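Local structure of ectonucleotide pyrophosphatase/phosphodiesterase family member 5 (Mus musculus, 5VEO) at residues N61-T64 with L65-G68; G68-A71 with E72-G75; H74-A78 with N79-D83. The protein probably hydrolyses phosphodiester bonds in a restricted set of nucleotides outside the cell, as a zinc-dependent ectoenzyme that binds AMP. The protein carries 1 engineered substitution. One frame throughout, in Å; residues are numbered along the deposited sequence.

Contact 1 of 3, residues N61-T64 with L65-G68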
# COMPACT_ATOMS: atom_id res chain seq x y z
N ASN A 61 -0.31 3.10 1.91
CA ASN A 61 -0.49 3.08 0.46
C ASN A 61 -1.83 2.53 0.02
O ASN A 61 -2.42 3.05 -0.93
CB ASN A 61 0.68 2.35 -0.18
CG ASN A 61 1.79 3.31 -0.42
OD1 ASN A 61 1.79 4.02 -1.42
ND2 ASN A 61 2.67 3.45 0.57
N HIS A 62 -2.38 1.53 0.73
CA HIS A 62 -3.71 1.07 0.36
C HIS A 62 -4.75 2.13 0.68
O HIS A 62 -5.70 2.32 -0.09
CB HIS A 62 -4.05 -0.25 1.05
CG HIS A 62 -3.33 -1.46 0.50
ND1 HIS A 62 -2.14 -1.90 1.00
CD2 HIS A 62 -3.67 -2.32 -0.50
CE1 HIS A 62 -1.76 -2.99 0.35
NE2 HIS A 62 -2.67 -3.27 -0.57
N TYR A 63 -4.58 2.88 1.78
CA TYR A 63 -5.58 3.91 2.06
C TYR A 63 -5.49 5.06 1.06
O TYR A 63 -6.52 5.64 0.69
CB TYR A 63 -5.47 4.40 3.50
CG TYR A 63 -6.80 4.89 4.11
CD1 TYR A 63 -7.99 4.21 3.90
CD2 TYR A 63 -6.83 6.01 4.95
CE1 TYR A 63 -9.17 4.63 4.48
CE2 TYR A 63 -8.02 6.44 5.53
CZ TYR A 63 -9.19 5.74 5.29
OH TYR A 63 -10.39 6.11 5.86
N THR A 64 -4.28 5.37 0.58
CA THR A 64 -4.15 6.33 -0.51
C THR A 64 -4.93 5.88 -1.75
O THR A 64 -5.57 6.69 -2.42
CB THR A 64 -2.67 6.56 -0.84
OG1 THR A 64 -2.10 7.35 0.20
CG2 THR A 64 -2.49 7.30 -2.18
N LEU A 65 -4.89 4.59 -2.07
CA LEU A 65 -5.56 4.13 -3.27
C LEU A 65 -7.05 4.37 -3.21
O LEU A 65 -7.69 4.56 -4.25
CB LEU A 65 -5.27 2.65 -3.51
CG LEU A 65 -3.82 2.28 -3.87
CD1 LEU A 65 -3.71 0.79 -4.18
CD2 LEU A 65 -3.27 3.11 -5.02
N VAL A 66 -7.64 4.35 -2.01
CA VAL A 66 -9.09 4.47 -1.86
C VAL A 66 -9.53 5.83 -1.34
O VAL A 66 -10.73 6.05 -1.11
CB VAL A 66 -9.67 3.33 -1.00
CG1 VAL A 66 -9.38 1.99 -1.66
CG2 VAL A 66 -9.15 3.35 0.45
N THR A 67 -8.59 6.79 -1.22
CA THR A 67 -8.90 8.17 -0.84
C THR A 67 -8.31 9.23 -1.77
O THR A 67 -8.81 10.36 -1.78
CB THR A 67 -8.40 8.50 0.58
OG1 THR A 67 -6.97 8.44 0.62
CG2 THR A 67 -8.99 7.55 1.62
N GLY A 68 -7.25 8.91 -2.52
CA GLY A 68 -6.58 9.89 -3.34
C GLY A 68 -5.75 10.89 -2.56
O GLY A 68 -5.33 11.90 -3.13
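Thr-67 lays its methyl over the ring of Tyr-63, one helical turn earlier. CG2 stands 3.9 Å from the centroid of the Tyr-63 ring and only 4° off its normal, a CH-pi contact. With chi1 at 65°, the hydroxyl of Thr-67 sits between its own backbone N and carbonyl carbon and turns back on the helix. Thr-67 OG1 gives a 2.8 Å hydrogen bond to Tyr-63 O. Val-66 N bonds the same Tyr-63 O at 3.2 Å from the opposite face of the carbonyl plane. Two donors therefore hold this oxygen. Val-66 CG2 adds an apolar touch, 3.7 Å from Tyr-63 CD1 and oblique to the ring.

Toward the helix end, bonds three residues back join those four residues back. Leu-65 N still bonds Asn-61 O at 3.1 Å. Thr-64 O takes two donors, Gly-68 N at 2.8 Å and Thr-67 N at 3.3 Å. Gly-68 then leaves the helix with positive phi.

Further out, Tyr-63 OH bonds Trp-103 O, and its ring meets that of Trp-103 edge-to-face. His-62 bonds Ala-58 O through ND1 and Ser-20 OG through NE2, and touches the zinc ligand Asp-224. Helix 58-67 thus lies buried against the end of strand 16-21 of the central sheet, with Val-66 packed on Ile-109 and Trp-110 of helix 109-115.

Contact 2 of 3, residues G68-A71 with E72-G75. With NAG (2-acetamido-2-deoxy-beta-D-glucopyranose), chain H.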
# COMPACT_ATOMS: atom_id res chain seq x y z
N GLY A 68 -7.25 8.91 -2.52
CA GLY A 68 -6.58 9.89 -3.34
C GLY A 68 -5.75 10.89 -2.56
O GLY A 68 -5.33 11.90 -3.13
N LEU A 69 -5.49 10.61 -1.28
CA LEU A 69 -4.83 11.54 -0.38
C LEU A 69 -3.43 11.07 -0.01
O LEU A 69 -3.16 9.88 0.10
CB LEU A 69 -5.63 11.71 0.90
CG LEU A 69 -6.97 12.44 0.76
CD1 LEU A 69 -7.80 12.26 2.02
CD2 LEU A 69 -6.74 13.90 0.46
N PHE A 70 -2.55 12.03 0.23
CA PHE A 70 -1.28 11.76 0.88
C PHE A 70 -1.51 11.37 2.34
O PHE A 70 -2.57 11.64 2.92
CB PHE A 70 -0.37 12.98 0.80
CG PHE A 70 0.09 13.29 -0.58
CD1 PHE A 70 0.91 12.41 -1.25
CD2 PHE A 70 -0.30 14.45 -1.21
CE1 PHE A 70 1.35 12.69 -2.53
CE2 PHE A 70 0.14 14.74 -2.49
CZ PHE A 70 0.95 13.85 -3.16
N ALA A 71 -0.50 10.71 2.92
CA ALA A 71 -0.66 10.15 4.26
C ALA A 71 -0.87 11.21 5.33
O ALA A 71 -1.61 10.97 6.30
CB ALA A 71 0.55 9.27 4.62
N GLU A 72 -0.26 12.39 5.20
CA GLU A 72 -0.49 13.40 6.23
C GLU A 72 -1.95 13.84 6.26
O GLU A 72 -2.40 14.33 7.30
CB GLU A 72 0.44 14.61 6.03
CG GLU A 72 0.10 15.49 4.82
CD GLU A 72 1.13 16.58 4.55
OE1 GLU A 72 0.96 17.30 3.55
OE2 GLU A 72 2.09 16.72 5.33
N ASN A 73 -2.68 13.68 5.16
CA ASN A 73 -4.09 14.03 5.07
C ASN A 73 -5.01 12.88 5.46
O ASN A 73 -5.98 13.11 6.19
CB ASN A 73 -4.42 14.50 3.66
CG ASN A 73 -3.55 15.66 3.23
OD1 ASN A 73 -2.75 15.53 2.32
ND2 ASN A 73 -3.66 16.77 3.92
N HIS A 74 -4.76 11.64 5.01
CA HIS A 74 -5.72 10.61 5.39
C HIS A 74 -5.43 10.00 6.76
O HIS A 74 -6.31 9.33 7.30
CB HIS A 74 -5.86 9.53 4.31
CG HIS A 74 -4.63 8.74 4.02
ND1 HIS A 74 -3.89 8.10 4.99
CD2 HIS A 74 -4.07 8.41 2.83
CE1 HIS A 74 -2.91 7.42 4.41
NE2 HIS A 74 -2.99 7.61 3.10
N GLY A 75 -4.25 10.25 7.34
CA GLY A 75 -3.97 9.93 8.72
C GLY A 75 -3.45 8.54 9.00
O GLY A 75 -3.07 8.25 10.15
C1 NAG H . -4.06 17.20 -0.56
C2 NAG H . -3.40 18.55 -0.39
C3 NAG H . -3.88 19.20 0.89
C4 NAG H . -5.40 19.23 0.95
C5 NAG H . -5.99 17.85 0.65
C6 NAG H . -7.50 17.88 0.49
C7 NAG H . -1.16 18.96 -1.31
C8 NAG H . 0.31 18.80 -1.10
N2 NAG H . -1.95 18.43 -0.37
O3 NAG H . -3.37 20.53 0.93
O4 NAG H . -5.81 19.62 2.25
O5 NAG H . -5.47 17.37 -0.59
O6 NAG H . -7.90 18.94 -0.36
O7 NAG H . -1.62 19.56 -2.28
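His-74, at the end of a short helix, folds its imidazole back over the backbone of Phe-70 and Ala-71. The chief side-chain contact is a CH-pi one. Ala-71 CA lies 3.7 Å from the centroid of the His-74 ring, 19° off the ring normal. Phe-70 O lies over the same face, also displaced toward the rim. Ring atom CD2 of His-74 comes to 3.2 Å from Leu-69 O. The chi1 of 63° puts CG between the backbone N and the carbonyl carbon, which swings the ring across the first turn.

The hydrogen bonds are of the backbone. Phe-70 is at the N-cap position of helix 71-74, and its O serves two donors. His-74 N reaches Phe-70 O at 3.0 Å, nearly along the C=O axis. Asn-73 N reaches Phe-70 O from above the carbonyl plane, also at 3.0 Å. Gly-75 N bonds Ala-71 O at 2.9 Å, and Gly-75 then leaves the helix with positive phi. The helix is thus a single short turn, set in the chain between helix 58-67 and the hairpin that begins with strand 80-83.

Both imidazole nitrogens have partners inside the protein: NE2 bonds Thr-64 OG1, and ND1 bonds Ile-76 N, which lies in the ring plane. With an alanine here, Thr-64 OG1 and Ile-76 N would probably each lose a partner, and the face resting on Ala-71 would be gone.

Leu-69 makes the looser contacts. Its CD1 is 4.1 Å from His-74 CB, and the two side chains slide past each other in opposite directions. Leu-69 CD2 is 4.0 Å from Asn-73 CB, and the same methyl lies 3.8 Å from O5 of an N-acetylglucosamine, probably linked to Asn-375. Glu-72 turns elsewhere, and its OE2 bonds His-295 N.

Contact 3 of 3, residues H74-A78 with N79-D83. With AMP (adenosine monophosphate), chain Q.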
# COMPACT_ATOMS: atom_id res chain seq x y z
N HIS A 74 -4.76 11.64 5.01
CA HIS A 74 -5.72 10.61 5.39
C HIS A 74 -5.43 10.00 6.76
O HIS A 74 -6.31 9.33 7.30
CB HIS A 74 -5.86 9.53 4.31
CG HIS A 74 -4.63 8.74 4.02
ND1 HIS A 74 -3.89 8.10 4.99
CD2 HIS A 74 -4.07 8.41 2.83
CE1 HIS A 74 -2.91 7.42 4.41
NE2 HIS A 74 -2.99 7.61 3.10
N GLY A 75 -4.25 10.25 7.34
CA GLY A 75 -3.97 9.93 8.72
C GLY A 75 -3.45 8.54 9.00
O GLY A 75 -3.07 8.25 10.15
N ILE A 76 -3.40 7.66 8.00
CA ILE A 76 -2.80 6.33 8.17
C ILE A 76 -1.35 6.49 7.73
O ILE A 76 -0.97 6.23 6.58
CB ILE A 76 -3.55 5.24 7.39
CG1 ILE A 76 -5.01 5.13 7.85
CG2 ILE A 76 -2.85 3.90 7.55
CD1 ILE A 76 -5.20 4.59 9.25
N VAL A 77 -0.52 6.99 8.65
CA VAL A 77 0.84 7.40 8.28
C VAL A 77 1.84 6.25 8.34
O VAL A 77 2.94 6.38 7.79
CB VAL A 77 1.35 8.58 9.14
CG1 VAL A 77 0.36 9.74 9.09
CG2 VAL A 77 1.60 8.18 10.57
N ALA A 78 1.49 5.13 8.95
CA ALA A 78 2.38 3.99 9.08
C ALA A 78 1.56 2.77 9.47
O ALA A 78 0.38 2.88 9.82
CB ALA A 78 3.47 4.26 10.13
N ASN A 79 2.20 1.59 9.42
CA ASN A 79 1.58 0.37 9.93
C ASN A 79 1.58 0.34 11.45
O ASN A 79 0.81 -0.43 12.03
CB ASN A 79 2.32 -0.87 9.46
CG ASN A 79 2.27 -1.06 7.96
OD1 ASN A 79 1.43 -0.50 7.23
ND2 ASN A 79 3.15 -1.91 7.49
N ASP A 80 2.46 1.11 12.08
CA ASP A 80 2.56 1.23 13.53
C ASP A 80 2.60 2.71 13.85
O ASP A 80 3.48 3.42 13.37
CB ASP A 80 3.81 0.53 14.07
CG ASP A 80 3.71 -0.97 13.95
OD1 ASP A 80 4.16 -1.51 12.93
OD2 ASP A 80 3.15 -1.61 14.86
N MET A 81 1.63 3.16 14.64
CA MET A 81 1.45 4.58 14.91
C MET A 81 1.13 4.79 16.38
O MET A 81 0.64 3.89 17.08
CB MET A 81 0.29 5.18 14.13
CG MET A 81 0.43 5.16 12.65
SD MET A 81 -1.01 5.92 11.87
CE MET A 81 -2.17 4.55 11.82
N PHE A 82 1.35 6.02 16.82
CA PHE A 82 0.89 6.48 18.12
C PHE A 82 0.27 7.85 17.91
O PHE A 82 0.91 8.76 17.37
CB PHE A 82 2.02 6.56 19.14
CG PHE A 82 1.62 7.20 20.44
CD1 PHE A 82 0.65 6.61 21.24
CD2 PHE A 82 2.16 8.40 20.84
CE1 PHE A 82 0.26 7.20 22.45
CE2 PHE A 82 1.76 9.01 22.05
CZ PHE A 82 0.82 8.39 22.84
N ASP A 83 -0.99 7.99 18.34
CA ASP A 83 -1.68 9.26 18.25
C ASP A 83 -1.67 9.91 19.63
O ASP A 83 -2.29 9.37 20.57
CB ASP A 83 -3.11 9.07 17.74
CG ASP A 83 -3.83 10.39 17.53
OD1 ASP A 83 -4.49 10.56 16.48
OD2 ASP A 83 -3.74 11.26 18.43
P AMP Q . 3.48 -4.48 4.56
O1P AMP Q . 3.60 -3.05 5.00
O2P AMP Q . 4.74 -5.29 4.90
O3P AMP Q . 3.13 -4.62 3.08
O5' AMP Q . 2.27 -5.16 5.35
C5' AMP Q . 1.61 -6.29 4.77
C4' AMP Q . 1.15 -7.31 5.79
O4' AMP Q . -0.01 -6.80 6.44
C3' AMP Q . 0.71 -8.63 5.16
O3' AMP Q . 1.67 -9.64 5.42
C2' AMP Q . -0.61 -8.98 5.84
O2' AMP Q . -0.68 -10.26 6.40
C1' AMP Q . -0.75 -7.90 6.90
N9 AMP Q . -2.11 -7.48 7.12
C8 AMP Q . -2.93 -6.86 6.24
N7 AMP Q . -4.12 -6.61 6.83
C5 AMP Q . -4.03 -7.08 8.10
C6 AMP Q . -4.91 -7.14 9.29
N6 AMP Q . -6.15 -6.64 9.22
N1 AMP Q . -4.43 -7.70 10.42
C2 AMP Q . -3.19 -8.21 10.51
N3 AMP Q . -2.32 -8.19 9.49
C4 AMP Q . -2.71 -7.65 8.28
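Met-81 reaches from strand 80-83 back to Gly-75, Ile-76, Val-77 and Ala-78, in the loop that leads into the strand. This strand is the first arm of a two-stranded antiparallel hairpin with strand 88-91, and Met-81 pairs there through its backbone with Phe-90.

The CB of Met-81 points toward the loop. CG comes next, 4.0 Å from Ala-78 CB and 3.6 Å from Ala-78 O. The chain runs straight on through chi2, which carries SD over the loop backbone. There Val-77 N gives SD a weak hydrogen bond of 3.4 Å. Val-77 CG2 rests 3.7 Å from the same SD, and Gly-75 O lies 3.6 Å from it. The chain then bends at chi3 (-84°). The bend turns CE back beside Ala-78 O and brings it 4.0 Å from Ile-76 CD1, with the two side chains crossing at about a right angle. Met-81 is buried, and its sulfur faces the N-H of Val-77.

The loop has its own support, for Ile-76 also packs on Tyr-59 and Tyr-63 of helix 58-67.

Between loop and strand, Asn-79 turns to the nucleotide site. Its OD1 bonds Tyr-59 N, which fixes the rotation of the amide. Its ND2 points at the phosphate of AMP and bonds O1P of the nucleotide at 2.8 Å, with an N-H...O angle of 157°.

The three contacts follow one another along the chain, and all are buried. Contact 1 lies deepest, in helix 58-67, its centre about 8 Å from the centre of the chain. The centres of contacts 2 and 3 lie about 12 and 13 Å from the centre of the chain. Contact 2 reaches a glycan and contact 3 the AMP phosphate. Contacts 1 and 2 share Gly-68; contacts 2 and 3 share His-74 and Gly-75. Helical backbone bonds dominate the first two, whereas apolar thioether packing carries the third. His-74 joins all three, and its ring meets Tyr-63 edge-to-face. Tyr-63 CD2 also packs against Ile-76 CG1.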